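Local structure of tail lysozyme, putative (Geobacter sulfurreducens, 2IA7) at residues Ser98-Ala103 against Leu108-Tyr113; Cys57-Arg62 against Tyr126-Lys131; Ala35-Ile40 against Leu85-Ile90; Ile40-Ala45 against Asn77-Ala82; Gly47-Val50 against Asp54-Cys57. The protein is of unknown function but, as a putative tail lysozyme of the gp25-like baseplate wedge family, probably serves in the baseplate of a phage tail or related injection machine. All blocks are in the same frame, centred on the assembly; numbering follows the deposited sequence.

Interaction 1 of 5, residues Ser98-Ala103 against Leu108-Tyr113; sequences SPREAA and LIDIEY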
# COMPACT_ATOMS: atom_id res chain seq x y z
N SER A 98 -3.84 1.96 10.71
CA SER A 98 -4.80 2.03 11.79
C SER A 98 -5.24 0.64 12.23
O SER A 98 -5.56 -0.18 11.41
CB SER A 98 -6.04 2.77 11.32
OG SER A 98 -7.06 2.62 12.30
N PRO A 99 -5.34 0.40 13.53
CA PRO A 99 -5.90 -0.84 14.03
C PRO A 99 -7.42 -0.76 14.23
O PRO A 99 -8.02 -1.60 14.97
CB PRO A 99 -5.18 -0.98 15.37
CG PRO A 99 -5.05 0.43 15.83
CD PRO A 99 -4.90 1.30 14.61
N ARG A 100 -8.11 0.16 13.56
CA ARG A 100 -9.55 0.35 13.86
C ARG A 100 -10.43 -0.85 13.50
O ARG A 100 -11.55 -0.99 14.05
CB ARG A 100 -10.08 1.65 13.27
CG ARG A 100 -10.15 1.72 11.77
CD ARG A 100 -10.87 2.95 11.24
NE ARG A 100 -10.75 3.03 9.79
CZ ARG A 100 -9.79 3.66 9.12
NH1 ARG A 100 -8.80 4.29 9.75
NH2 ARG A 100 -9.74 3.59 7.81
N GLU A 101 -9.93 -1.73 12.62
CA GLU A 101 -10.60 -2.99 12.29
C GLU A 101 -9.80 -4.20 12.74
O GLU A 101 -9.98 -5.30 12.23
CB GLU A 101 -10.90 -3.05 10.79
CG GLU A 101 -12.05 -2.11 10.40
CD GLU A 101 -12.49 -2.19 8.96
OE1 GLU A 101 -12.15 -3.15 8.21
OE2 GLU A 101 -13.17 -1.23 8.56
N ALA A 102 -8.90 -3.99 13.70
CA ALA A 102 -8.06 -5.09 14.18
C ALA A 102 -8.90 -6.26 14.74
O ALA A 102 -8.55 -7.42 14.50
CB ALA A 102 -7.07 -4.60 15.21
N ALA A 103 -10.03 -5.94 15.38
CA ALA A 103 -10.95 -6.96 15.95
C ALA A 103 -11.48 -7.90 14.88
O ALA A 103 -11.84 -9.04 15.15
CB ALA A 103 -12.12 -6.30 16.67
N LEU A 108 -5.69 -1.40 8.49
CA LEU A 108 -6.05 -0.53 7.37
C LEU A 108 -4.98 0.52 7.20
O LEU A 108 -4.60 1.18 8.19
CB LEU A 108 -7.42 0.10 7.63
CG LEU A 108 -8.59 -0.87 7.71
CD1 LEU A 108 -9.89 -0.07 7.98
CD2 LEU A 108 -8.77 -1.83 6.52
N ILE A 109 -4.50 0.72 5.97
CA ILE A 109 -3.52 1.77 5.68
C ILE A 109 -4.25 2.92 5.06
O ILE A 109 -4.80 2.82 3.98
CB ILE A 109 -2.39 1.32 4.77
CG1 ILE A 109 -1.92 -0.08 5.22
CG2 ILE A 109 -1.31 2.36 4.79
CD1 ILE A 109 -1.34 -0.19 6.62
N ASP A 110 -4.33 4.03 5.79
CA ASP A 110 -4.91 5.27 5.29
C ASP A 110 -3.80 6.06 4.60
O ASP A 110 -2.83 6.46 5.22
CB ASP A 110 -5.47 6.06 6.44
CG ASP A 110 -6.60 5.31 7.16
OD1 ASP A 110 -7.54 4.88 6.52
OD2 ASP A 110 -6.52 5.31 8.45
N ILE A 111 -3.95 6.25 3.30
CA ILE A 111 -2.99 6.83 2.43
C ILE A 111 -3.58 8.09 1.80
O ILE A 111 -4.54 8.02 1.05
CB ILE A 111 -2.56 5.84 1.31
CG1 ILE A 111 -2.02 4.51 1.89
CG2 ILE A 111 -1.50 6.53 0.45
CD1 ILE A 111 -1.86 3.40 0.88
N GLU A 112 -2.95 9.22 2.09
CA GLU A 112 -3.34 10.51 1.49
C GLU A 112 -2.21 10.86 0.55
O GLU A 112 -1.03 10.75 0.89
CB GLU A 112 -3.54 11.63 2.52
CG GLU A 112 -4.53 11.36 3.59
CD GLU A 112 -4.68 12.53 4.58
OE1 GLU A 112 -4.68 13.72 4.12
OE2 GLU A 112 -4.77 12.23 5.81
N TYR A 113 -2.54 11.26 -0.67
CA TYR A 113 -1.56 11.55 -1.66
C TYR A 113 -2.03 12.64 -2.62
O TYR A 113 -3.21 12.92 -2.73
CB TYR A 113 -1.17 10.28 -2.39
CG TYR A 113 -2.28 9.64 -3.19
CD1 TYR A 113 -2.51 9.98 -4.56
CD2 TYR A 113 -3.12 8.67 -2.63
CE1 TYR A 113 -3.52 9.36 -5.29
CE2 TYR A 113 -4.12 8.06 -3.36
CZ TYR A 113 -4.30 8.37 -4.70
OH TYR A 113 -5.32 7.78 -5.39
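R100 and D110 meet end-on: the guanidinium offers NH1 and NH2 side by side, and the carboxylate comes from the opposite direction with both oxygens on their syn lone pairs. NH1 of R100 reaches OD2 of D110 at 2.8 Å, while R100 NH2 binds D110 OD1 at 2.9 Å. The two flat groups lie only 7° apart, practically in one plane, and both bonds are nearly straight. R100 gets there on an extended chain whose first turn tucks CG between the backbone N and the carbonyl carbon (chi1 67°), which swings it back along the strand. L108 crosses it at about a right angle, its CB over one face of the guanidinium, near the rim. Further out, the CD1 methyl of L108 sits against E101 CD at 3.5 Å; the E101 carboxylate itself is salt-bridged through OE1 to R106.

The backbone here is the loop end of the hairpin formed by strands 90-98 and 106-115. S98 and L108 form an antiparallel hydrogen-bonded pair, S98 N to L108 O at 2.7 Å and L108 N to S98 O at 3.2 Å. A type I turn, P99 to A102, then leads the chain off, and S98 OG accepts from R100 N at 3.0 Å in an ST turn, which probably helps to place the arginine.

An asparagine in place of D110 would probably leave the R100 guanidinium without its countercharge and with one arm unmatched. At this exposed end of the sheet, the paired charges probably offset each other, and two bonds rather than one fix how the guanidinium is turned.

Interaction 2 of 5, residues Cys57-Arg62 against Tyr126-Lys131; sequences CGIHDR and YPFYLK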
# COMPACT_ATOMS: atom_id res chain seq x y z
N CYS A 57 5.82 -4.91 -2.56
CA CYS A 57 5.90 -4.25 -1.27
C CYS A 57 6.52 -5.20 -0.23
O CYS A 57 6.13 -6.38 -0.12
CB CYS A 57 4.51 -3.81 -0.83
SG CYS A 57 4.45 -3.02 0.77
N GLY A 58 7.49 -4.71 0.51
CA GLY A 58 8.21 -5.53 1.45
C GLY A 58 7.42 -6.05 2.62
O GLY A 58 7.88 -6.94 3.32
N ILE A 59 6.22 -5.51 2.87
CA ILE A 59 5.39 -5.99 3.96
C ILE A 59 5.11 -7.50 3.86
O ILE A 59 5.02 -8.18 4.89
CB ILE A 59 4.07 -5.21 4.05
CG1 ILE A 59 3.49 -5.32 5.47
CG2 ILE A 59 3.10 -5.66 2.97
CD1 ILE A 59 4.50 -4.86 6.54
N HIS A 60 5.04 -8.04 2.64
CA HIS A 60 4.76 -9.45 2.42
C HIS A 60 5.91 -10.35 2.87
O HIS A 60 5.70 -11.54 3.01
CB HIS A 60 4.43 -9.69 0.94
CG HIS A 60 3.19 -8.96 0.48
ND1 HIS A 60 1.92 -9.47 0.64
CD2 HIS A 60 3.04 -7.75 -0.09
CE1 HIS A 60 1.04 -8.60 0.16
NE2 HIS A 60 1.70 -7.55 -0.29
N ASP A 61 7.11 -9.80 3.06
CA ASP A 61 8.26 -10.59 3.54
C ASP A 61 8.32 -10.74 5.08
O ASP A 61 9.09 -11.53 5.59
CB ASP A 61 9.55 -9.98 3.06
CG ASP A 61 9.62 -9.91 1.55
OD1 ASP A 61 9.23 -10.90 0.89
OD2 ASP A 61 10.07 -8.88 1.01
N ARG A 62 7.47 -10.00 5.79
CA ARG A 62 7.59 -9.89 7.23
C ARG A 62 6.76 -10.94 7.96
O ARG A 62 5.68 -11.25 7.52
CB ARG A 62 7.09 -8.54 7.67
CG ARG A 62 7.83 -7.35 7.08
CD ARG A 62 8.77 -6.78 8.11
NE ARG A 62 9.58 -5.69 7.57
CZ ARG A 62 10.74 -5.31 8.13
NH1 ARG A 62 11.16 -5.92 9.22
NH2 ARG A 62 11.45 -4.33 7.61
N TYR A 126 -6.15 1.04 2.23
CA TYR A 126 -5.69 -0.25 1.76
C TYR A 126 -5.77 -1.27 2.89
O TYR A 126 -5.08 -1.11 3.90
CB TYR A 126 -4.26 -0.19 1.21
CG TYR A 126 -3.95 -1.46 0.48
CD1 TYR A 126 -4.42 -1.69 -0.81
CD2 TYR A 126 -3.25 -2.47 1.12
CE1 TYR A 126 -4.21 -2.92 -1.46
CE2 TYR A 126 -3.05 -3.70 0.47
CZ TYR A 126 -3.54 -3.91 -0.79
OH TYR A 126 -3.25 -5.14 -1.34
N PRO A 127 -6.56 -2.35 2.73
CA PRO A 127 -6.63 -3.34 3.80
C PRO A 127 -5.56 -4.45 3.73
O PRO A 127 -5.36 -5.12 2.69
CB PRO A 127 -8.03 -3.93 3.62
CG PRO A 127 -8.24 -3.85 2.14
CD PRO A 127 -7.49 -2.66 1.63
N PHE A 128 -4.89 -4.67 4.86
CA PHE A 128 -4.06 -5.86 5.08
C PHE A 128 -4.78 -6.78 6.06
O PHE A 128 -5.53 -6.33 6.91
CB PHE A 128 -2.67 -5.51 5.59
CG PHE A 128 -1.75 -4.96 4.55
CD1 PHE A 128 -1.27 -5.75 3.53
CD2 PHE A 128 -1.29 -3.66 4.64
CE1 PHE A 128 -0.39 -5.24 2.57
CE2 PHE A 128 -0.42 -3.15 3.68
CZ PHE A 128 0.03 -3.95 2.65
N TYR A 129 -4.65 -8.08 5.84
CA TYR A 129 -5.37 -9.09 6.61
C TYR A 129 -4.36 -9.81 7.45
O TYR A 129 -3.38 -10.31 6.93
CB TYR A 129 -6.06 -10.08 5.66
CG TYR A 129 -7.14 -9.44 4.88
CD1 TYR A 129 -6.85 -8.71 3.76
CD2 TYR A 129 -8.45 -9.50 5.30
CE1 TYR A 129 -7.85 -8.03 3.07
CE2 TYR A 129 -9.44 -8.84 4.61
CZ TYR A 129 -9.14 -8.10 3.50
OH TYR A 129 -10.13 -7.44 2.83
N LEU A 130 -4.57 -9.82 8.77
CA LEU A 130 -3.67 -10.53 9.68
C LEU A 130 -3.98 -12.00 9.64
O LEU A 130 -5.12 -12.38 9.91
CB LEU A 130 -3.85 -10.03 11.10
CG LEU A 130 -3.38 -8.61 11.36
CD1 LEU A 130 -4.22 -7.99 12.50
CD2 LEU A 130 -1.90 -8.63 11.67
N LYS A 131 -3.02 -12.81 9.21
CA LYS A 131 -3.26 -14.25 9.08
C LYS A 131 -2.17 -15.01 9.78
O LYS A 131 -1.06 -14.51 9.94
CB LYS A 131 -3.27 -14.70 7.61
CG LYS A 131 -4.14 -13.91 6.66
CD LYS A 131 -5.59 -14.31 6.65
CE LYS A 131 -6.19 -13.79 5.34
NZ LYS A 131 -7.56 -14.12 5.19
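I59 and F128 carry the apolar part of this contact. The CG2 methyl of I59 approaches the far end of the phenyl ring obliquely, 3.5 Å from F128 CZ and equally near CE1. I59 was modelled in two conformers, so this approach describes one of them. F128 holds its CG anti to the carbonyl carbon (chi1 -75°), which sends the ring off the strand toward the loop. Its neighbour two residues back, Y126, lays CE2 over one face of the F128 ring, close to the rim, and I109 of the adjacent strand also packs against it.

The aromatic part is looser. H60 NE2 comes to the edge of the F128 ring, 4.2 Å from CE1. That nitrogen is already engaged elsewhere, hydrogen-bonded to the backbone oxygen of L42. I59 CG2 also lies over one face of the imidazole, offset toward its rim, so a single methyl touches both rings.

No hydrogen bond passes between 57-62 and 126-131. The polar bonds work within the loop: D61 N to G58 O at 3.0 Å and R62 N to I59 O at 3.2 Å wind residues 58-61 into a short 3-10 turn, and salt bridges from D61 to R46 and from R62 to E78 pin it down.

The arrangement is that of a connection between two helices, here 30-42 and 69-86, laid against the outermost strand 120-129 of a three-stranded antiparallel sheet.

Interaction 3 of 5, residues Ala35-Ile40 against Leu85-Ile90; sequences AESIRI and LWEPRI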
# COMPACT_ATOMS: atom_id res chain seq x y z
N ALA A 35 -4.84 4.92 -8.57
CA ALA A 35 -5.44 4.20 -7.45
C ALA A 35 -5.28 2.69 -7.62
O ALA A 35 -4.85 1.99 -6.71
CB ALA A 35 -6.90 4.56 -7.29
N GLU A 36 -5.50 2.22 -8.84
CA GLU A 36 -5.30 0.81 -9.15
C GLU A 36 -3.84 0.38 -8.98
O GLU A 36 -3.55 -0.67 -8.44
CB GLU A 36 -5.80 0.52 -10.55
CG GLU A 36 -5.78 -0.93 -10.92
CD GLU A 36 -6.27 -1.13 -12.34
OE1 GLU A 36 -5.46 -1.00 -13.25
OE2 GLU A 36 -7.48 -1.39 -12.51
N SER A 37 -2.94 1.21 -9.47
CA SER A 37 -1.50 0.98 -9.34
C SER A 37 -1.05 0.85 -7.86
O SER A 37 -0.33 -0.08 -7.50
CB SER A 37 -0.69 2.09 -10.02
OG SER A 37 0.69 1.90 -9.76
N ILE A 38 -1.51 1.77 -7.02
CA ILE A 38 -1.29 1.70 -5.60
C ILE A 38 -1.74 0.34 -5.05
O ILE A 38 -0.98 -0.35 -4.36
CB ILE A 38 -1.98 2.82 -4.82
CG1 ILE A 38 -1.31 4.16 -5.14
CG2 ILE A 38 -1.86 2.59 -3.33
CD1 ILE A 38 -2.14 5.38 -4.67
N ARG A 39 -2.91 -0.09 -5.43
CA ARG A 39 -3.40 -1.36 -4.94
C ARG A 39 -2.60 -2.53 -5.44
O ARG A 39 -2.41 -3.52 -4.73
CB ARG A 39 -4.89 -1.53 -5.27
CG ARG A 39 -5.79 -0.51 -4.58
CD ARG A 39 -7.28 -0.74 -4.85
NE ARG A 39 -7.73 -0.63 -6.24
CZ ARG A 39 -8.27 0.45 -6.83
NH1 ARG A 39 -8.55 1.56 -6.16
NH2 ARG A 39 -8.68 0.33 -8.08
N ILE A 40 -2.18 -2.48 -6.71
CA ILE A 40 -1.31 -3.52 -7.29
C ILE A 40 -0.01 -3.61 -6.56
O ILE A 40 0.42 -4.69 -6.17
CB ILE A 40 -1.07 -3.31 -8.78
CG1 ILE A 40 -2.37 -3.51 -9.58
CG2 ILE A 40 -0.03 -4.22 -9.33
CD1 ILE A 40 -2.31 -2.93 -10.98
N LEU A 85 8.97 4.16 -4.85
CA LEU A 85 9.68 3.47 -5.89
C LEU A 85 8.80 3.20 -7.11
O LEU A 85 9.27 3.41 -8.24
CB LEU A 85 10.24 2.18 -5.34
CG LEU A 85 11.11 1.36 -6.28
CD1 LEU A 85 12.30 2.17 -6.83
CD2 LEU A 85 11.60 0.13 -5.53
N TRP A 86 7.59 2.67 -6.95
CA TRP A 86 6.82 2.12 -8.07
C TRP A 86 5.69 3.01 -8.56
O TRP A 86 5.12 2.70 -9.59
CB TRP A 86 6.29 0.74 -7.68
CG TRP A 86 7.39 -0.22 -7.45
CD1 TRP A 86 7.77 -0.78 -6.28
CD2 TRP A 86 8.32 -0.71 -8.44
NE1 TRP A 86 8.87 -1.62 -6.47
CE2 TRP A 86 9.20 -1.59 -7.79
CE3 TRP A 86 8.44 -0.51 -9.82
CZ2 TRP A 86 10.24 -2.23 -8.47
CZ3 TRP A 86 9.45 -1.18 -10.49
CH2 TRP A 86 10.33 -2.03 -9.81
N GLU A 87 5.38 4.10 -7.86
CA GLU A 87 4.29 4.99 -8.32
C GLU A 87 4.73 6.46 -8.30
O GLU A 87 4.32 7.24 -7.41
CB GLU A 87 3.02 4.78 -7.54
CG GLU A 87 1.80 5.51 -8.17
CD GLU A 87 1.79 5.46 -9.66
OE1 GLU A 87 1.23 4.50 -10.20
OE2 GLU A 87 2.31 6.39 -10.33
N PRO A 88 5.58 6.82 -9.26
CA PRO A 88 6.14 8.18 -9.28
C PRO A 88 5.15 9.28 -9.61
O PRO A 88 5.50 10.49 -9.54
CB PRO A 88 7.24 8.06 -10.35
CG PRO A 88 6.83 6.99 -11.22
CD PRO A 88 6.14 5.98 -10.32
N ARG A 89 3.95 8.93 -10.03
CA ARG A 89 2.93 9.93 -10.40
C ARG A 89 2.30 10.62 -9.19
O ARG A 89 1.63 11.63 -9.35
CB ARG A 89 1.83 9.28 -11.21
CG ARG A 89 2.28 8.88 -12.60
CD ARG A 89 1.21 8.18 -13.39
NE ARG A 89 0.89 6.91 -12.77
CZ ARG A 89 -0.01 6.06 -13.22
NH1 ARG A 89 -0.69 6.32 -14.33
NH2 ARG A 89 -0.23 4.92 -12.57
N ILE A 90 2.62 10.14 -8.00
CA ILE A 90 2.10 10.72 -6.75
C ILE A 90 3.18 11.21 -5.81
O ILE A 90 4.30 10.72 -5.87
CB ILE A 90 1.15 9.71 -6.02
CG1 ILE A 90 1.91 8.54 -5.39
CG2 ILE A 90 0.08 9.24 -7.00
CD1 ILE A 90 1.03 7.51 -4.69
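S37 and I38 on helix 30-42 face the chain just beyond helix 69-86, the backbones approaching most closely at I38 and E87, whose CA atoms are 7.0 Å apart. This is the link from helix 69-86 to the first strand of an antiparallel sheet on which two helices pack: E87 is the first residue to leave helical angles, and a type I turn from E87 to I90 delivers the chain into strand 90-98.

The buried E87 carboxylate is the polar centre, and four donors grip it. R89 takes it side-on, NH2 to OE1 at 2.8 Å and NE to OE2 at 2.9 Å. Both oxygens lie in the guanidinium plane, although the carboxylate is tilted, its syn sides being met some 30° out of its own plane. R89 N adds a bond to the anti lone pair of E87 OE2 at 3.0 Å. From across the contact S37 OG donates to E87 OE1 at 2.7 Å, on the anti side; S37 has a second conformer, so this bond holds for one of them. A bend at chi2 (39°) folds the glutamate back over the turn, where these donors converge.

An alanine in place of E87 would probably leave R89 without its side-on mate, though its salt bridge to D33 could remain, and S37 OG and R89 N without their acceptor.

Below the charged layer the contact becomes apolar. Y113 of the central strand packs on both I38 and I90, and these two isoleucines touch by their ends, crossing obliquely, with I38 CD1 3.8 Å from I90 CD1.

Interaction 4 of 5, residues Ile40-Ala45 against Asn77-Ala82; sequences IILGTA and NEVKEA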
# COMPACT_ATOMS: atom_id res chain seq x y z
N ILE A 40 -2.18 -2.48 -6.71
CA ILE A 40 -1.31 -3.52 -7.29
C ILE A 40 -0.01 -3.61 -6.56
O ILE A 40 0.42 -4.69 -6.17
CB ILE A 40 -1.07 -3.31 -8.78
CG1 ILE A 40 -2.37 -3.51 -9.58
CG2 ILE A 40 -0.03 -4.22 -9.33
CD1 ILE A 40 -2.31 -2.93 -10.98
N ILE A 41 0.63 -2.48 -6.35
CA ILE A 41 1.92 -2.47 -5.69
C ILE A 41 1.88 -3.04 -4.29
O ILE A 41 2.68 -3.89 -3.94
CB ILE A 41 2.50 -1.03 -5.63
CG1 ILE A 41 2.77 -0.52 -7.03
CG2 ILE A 41 3.77 -0.96 -4.74
CD1 ILE A 41 2.76 0.98 -7.14
N LEU A 42 0.89 -2.62 -3.49
CA LEU A 42 0.81 -3.04 -2.07
C LEU A 42 0.40 -4.53 -1.99
O LEU A 42 0.76 -5.23 -1.06
CB LEU A 42 -0.10 -2.14 -1.26
CG LEU A 42 0.28 -0.66 -1.22
CD1 LEU A 42 -0.66 0.14 -0.33
CD2 LEU A 42 1.78 -0.53 -0.81
N GLY A 43 -0.37 -4.98 -2.99
CA GLY A 43 -0.84 -6.37 -3.00
C GLY A 43 0.09 -7.39 -3.62
O GLY A 43 -0.28 -8.57 -3.72
N THR A 44 1.26 -6.97 -4.06
CA THR A 44 2.22 -7.84 -4.70
C THR A 44 3.45 -8.02 -3.81
O THR A 44 4.10 -7.07 -3.38
CB THR A 44 2.66 -7.31 -6.10
OG1 THR A 44 1.50 -7.08 -6.90
CG2 THR A 44 3.60 -8.29 -6.83
N ALA A 45 3.76 -9.30 -3.53
CA ALA A 45 5.00 -9.64 -2.89
C ALA A 45 6.14 -9.60 -3.88
O ALA A 45 5.98 -10.00 -5.02
CB ALA A 45 4.90 -11.06 -2.30
N ASN A 77 6.11 2.53 6.76
CA ASN A 77 7.24 2.97 5.99
C ASN A 77 7.59 1.98 4.89
O ASN A 77 8.04 2.39 3.82
CB ASN A 77 8.40 3.23 6.95
CG ASN A 77 8.13 4.42 7.88
OD1 ASN A 77 7.32 5.30 7.54
ND2 ASN A 77 8.78 4.46 9.04
N GLU A 78 7.22 0.72 5.06
CA GLU A 78 7.29 -0.25 3.97
C GLU A 78 6.33 0.14 2.83
O GLU A 78 6.65 0.03 1.63
CB GLU A 78 6.95 -1.66 4.45
CG GLU A 78 8.04 -2.29 5.27
CD GLU A 78 9.01 -3.07 4.46
OE1 GLU A 78 9.24 -2.75 3.28
OE2 GLU A 78 9.55 -4.01 5.02
N VAL A 79 5.14 0.62 3.19
CA VAL A 79 4.17 1.08 2.20
C VAL A 79 4.74 2.31 1.52
O VAL A 79 4.70 2.42 0.29
CB VAL A 79 2.86 1.38 2.90
CG1 VAL A 79 1.92 2.18 2.02
CG2 VAL A 79 2.21 0.06 3.41
N LYS A 80 5.29 3.25 2.29
CA LYS A 80 5.80 4.47 1.70
C LYS A 80 6.86 4.09 0.68
O LYS A 80 6.88 4.60 -0.46
CB LYS A 80 6.48 5.35 2.75
CG LYS A 80 5.53 6.07 3.69
CD LYS A 80 6.35 6.80 4.79
CE LYS A 80 5.46 7.30 5.91
NZ LYS A 80 6.32 7.97 6.92
N GLU A 81 7.84 3.27 1.09
CA GLU A 81 8.95 2.99 0.19
C GLU A 81 8.52 2.33 -1.11
O GLU A 81 9.03 2.64 -2.18
CB GLU A 81 10.00 2.16 0.88
CG GLU A 81 10.74 2.87 1.97
CD GLU A 81 11.62 4.06 1.56
OE1 GLU A 81 11.80 4.46 0.38
OE2 GLU A 81 12.20 4.64 2.51
N ALA A 82 7.58 1.42 -1.03
CA ALA A 82 7.05 0.75 -2.22
C ALA A 82 6.36 1.70 -3.16
O ALA A 82 6.55 1.62 -4.37
CB ALA A 82 6.14 -0.39 -1.80
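L42 and V79 interlock at the buried heart of the contact, their side chains crossing at about a right angle. The CG1 methyl of V79 meets both ends of the leucine, lying 3.9 Å from L42 CD2 and 4.0 Å from L42 CD1. It reaches them because CG1 stands anti to the backbone N of V79 (chi1 166°). The CA atoms of L42 and V79 are 6.8 Å apart. About one turn along helix 69-86 from V79, A82 meets the CG2 branch of I41, the residue before L42: I41 CG2 touches A82 CB at 3.8 Å and comes as near to A82 O. The small A82 probably allows the backbones to close in here, the CA atoms of I41 and A82 standing 7.0 Å apart.

Helices 30-42 and 69-86 thus form a packed pair, and both lean on the same side of the antiparallel sheet, where I111 of strand 106-115 touches L42 and V79 alike. No hydrogen bond links the two segments.

Away from this seam the segments turn to polar partners of their own. On the outer side of helix 69-86 lie N77, which is exposed to solvent, and the partly exposed K80, stretched out fully so that its NZ donates to N77 OD1 at 2.9 Å. On the other segment, the chain leaves the interface altogether at G43 and T44, and T44 OG1 donates back to I40 O at 2.7 Å.

Interaction 5 of 5, residues Gly47-Val50 against Asp54-Cys57; sequences GERV and DFGC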
# COMPACT_ATOMS: atom_id res chain seq x y z
N GLY A 47 9.07 -10.92 -5.84
CA GLY A 47 9.23 -12.29 -6.33
C GLY A 47 8.00 -12.92 -6.95
O GLY A 47 8.13 -13.95 -7.63
N GLU A 48 6.84 -12.31 -6.76
CA GLU A 48 5.56 -12.80 -7.28
C GLU A 48 5.54 -12.71 -8.80
O GLU A 48 5.06 -13.62 -9.48
CB GLU A 48 4.41 -12.01 -6.68
CG GLU A 48 2.99 -12.48 -7.00
CD GLU A 48 1.86 -11.76 -6.14
OE1 GLU A 48 2.03 -11.44 -4.89
OE2 GLU A 48 0.76 -11.55 -6.74
N ARG A 49 6.08 -11.62 -9.33
CA ARG A 49 6.19 -11.43 -10.75
C ARG A 49 7.47 -12.04 -11.21
O ARG A 49 8.56 -11.55 -10.91
CB ARG A 49 6.21 -9.97 -11.09
CG ARG A 49 4.93 -9.32 -10.76
CD ARG A 49 4.81 -8.03 -11.51
NE ARG A 49 3.45 -7.54 -11.44
CZ ARG A 49 3.06 -6.41 -11.99
NH1 ARG A 49 3.93 -5.65 -12.66
NH2 ARG A 49 1.79 -6.03 -11.87
N VAL A 50 7.32 -13.14 -11.95
CA VAL A 50 8.45 -13.91 -12.47
C VAL A 50 9.42 -13.03 -13.25
O VAL A 50 10.63 -13.12 -13.06
CB VAL A 50 7.93 -15.06 -13.36
CG1 VAL A 50 9.07 -15.68 -14.19
CG2 VAL A 50 7.24 -16.09 -12.49
N ASP A 54 11.76 -7.82 -8.35
CA ASP A 54 11.91 -6.69 -7.42
C ASP A 54 10.60 -5.92 -7.18
O ASP A 54 10.50 -5.16 -6.24
CB ASP A 54 12.96 -5.71 -7.94
CG ASP A 54 14.38 -6.22 -7.80
OD1 ASP A 54 14.58 -7.45 -7.64
OD2 ASP A 54 15.30 -5.37 -7.86
N PHE A 55 9.61 -6.12 -8.04
CA PHE A 55 8.37 -5.39 -7.93
C PHE A 55 7.51 -5.87 -6.78
O PHE A 55 7.28 -7.06 -6.64
CB PHE A 55 7.58 -5.51 -9.22
CG PHE A 55 6.28 -4.75 -9.19
CD1 PHE A 55 6.19 -3.43 -9.56
CD2 PHE A 55 5.10 -5.40 -8.82
CE1 PHE A 55 4.99 -2.75 -9.47
CE2 PHE A 55 3.87 -4.72 -8.77
CZ PHE A 55 3.83 -3.40 -9.10
N GLY A 56 6.95 -4.92 -6.03
CA GLY A 56 6.06 -5.20 -4.93
C GLY A 56 6.39 -4.43 -3.67
O GLY A 56 7.12 -3.42 -3.68
N CYS A 57 5.82 -4.91 -2.56
CA CYS A 57 5.90 -4.25 -1.27
C CYS A 57 6.52 -5.20 -0.23
O CYS A 57 6.13 -6.38 -0.12
CB CYS A 57 4.51 -3.81 -0.83
SG CYS A 57 4.45 -3.02 0.77
O HOH W 1 7.66 -9.41 -8.09
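A water bridges F55 and R49: it donates to F55 O at 2.8 Å and accepts from R49 N at 3.0 Å, with a weak bond from G47 N at 3.1 Å. It stands in for direct hydrogen bonds between these two arms of an irregular loop between helices 30-42 and 69-86. The side chains close the same loop with a cation-pi stack. The R49 guanidinium lies nearly flat on the F55 ring, the planes 15° apart and the centres 4.2 Å from each other. It is shifted rather than concentric, with CZ 29° off the ring normal and nearest to F55 CE2 at 3.7 Å. With CG anti to the backbone N (chi1 -179°), the F55 ring stands out on the side of R49 and helix 30-42, where I40 touches both stacked groups. W86 meets F55 edge-to-face.

G47 and G56 both adopt angles at which any side chain would collide with the preceding carbonyl oxygen, which calls for glycine.

A nitrate ion, probably from the crystallisation liquor, is bound about 4 Å from the R49 side chain, consistent with its positive charge at this exposed surface. The stack also takes in the aliphatic stem of the arginine, R49 CD lying 3.8 Å from F55 CD2.

From the N terminus, helix 30-42 supplies the first halves of interactions 3 and 4, which share I40. The chain then turns through 47-57, where interaction 5 is the first to close, as a short local loop. Helix 69-86 comes back to close interaction 4 round it, and the end of that helix and the turn into strand 90-98 close interaction 3 round both. Interaction 2 begins at C57, where interaction 5 ends, and does not close until 126-131, so it crosses interactions 3 and 4 and joins the inter-helix loop to the outermost strand. Interaction 1, a hairpin contact, opens and closes within its span. Y113, I111 and I109 link that hairpin to the helix pair.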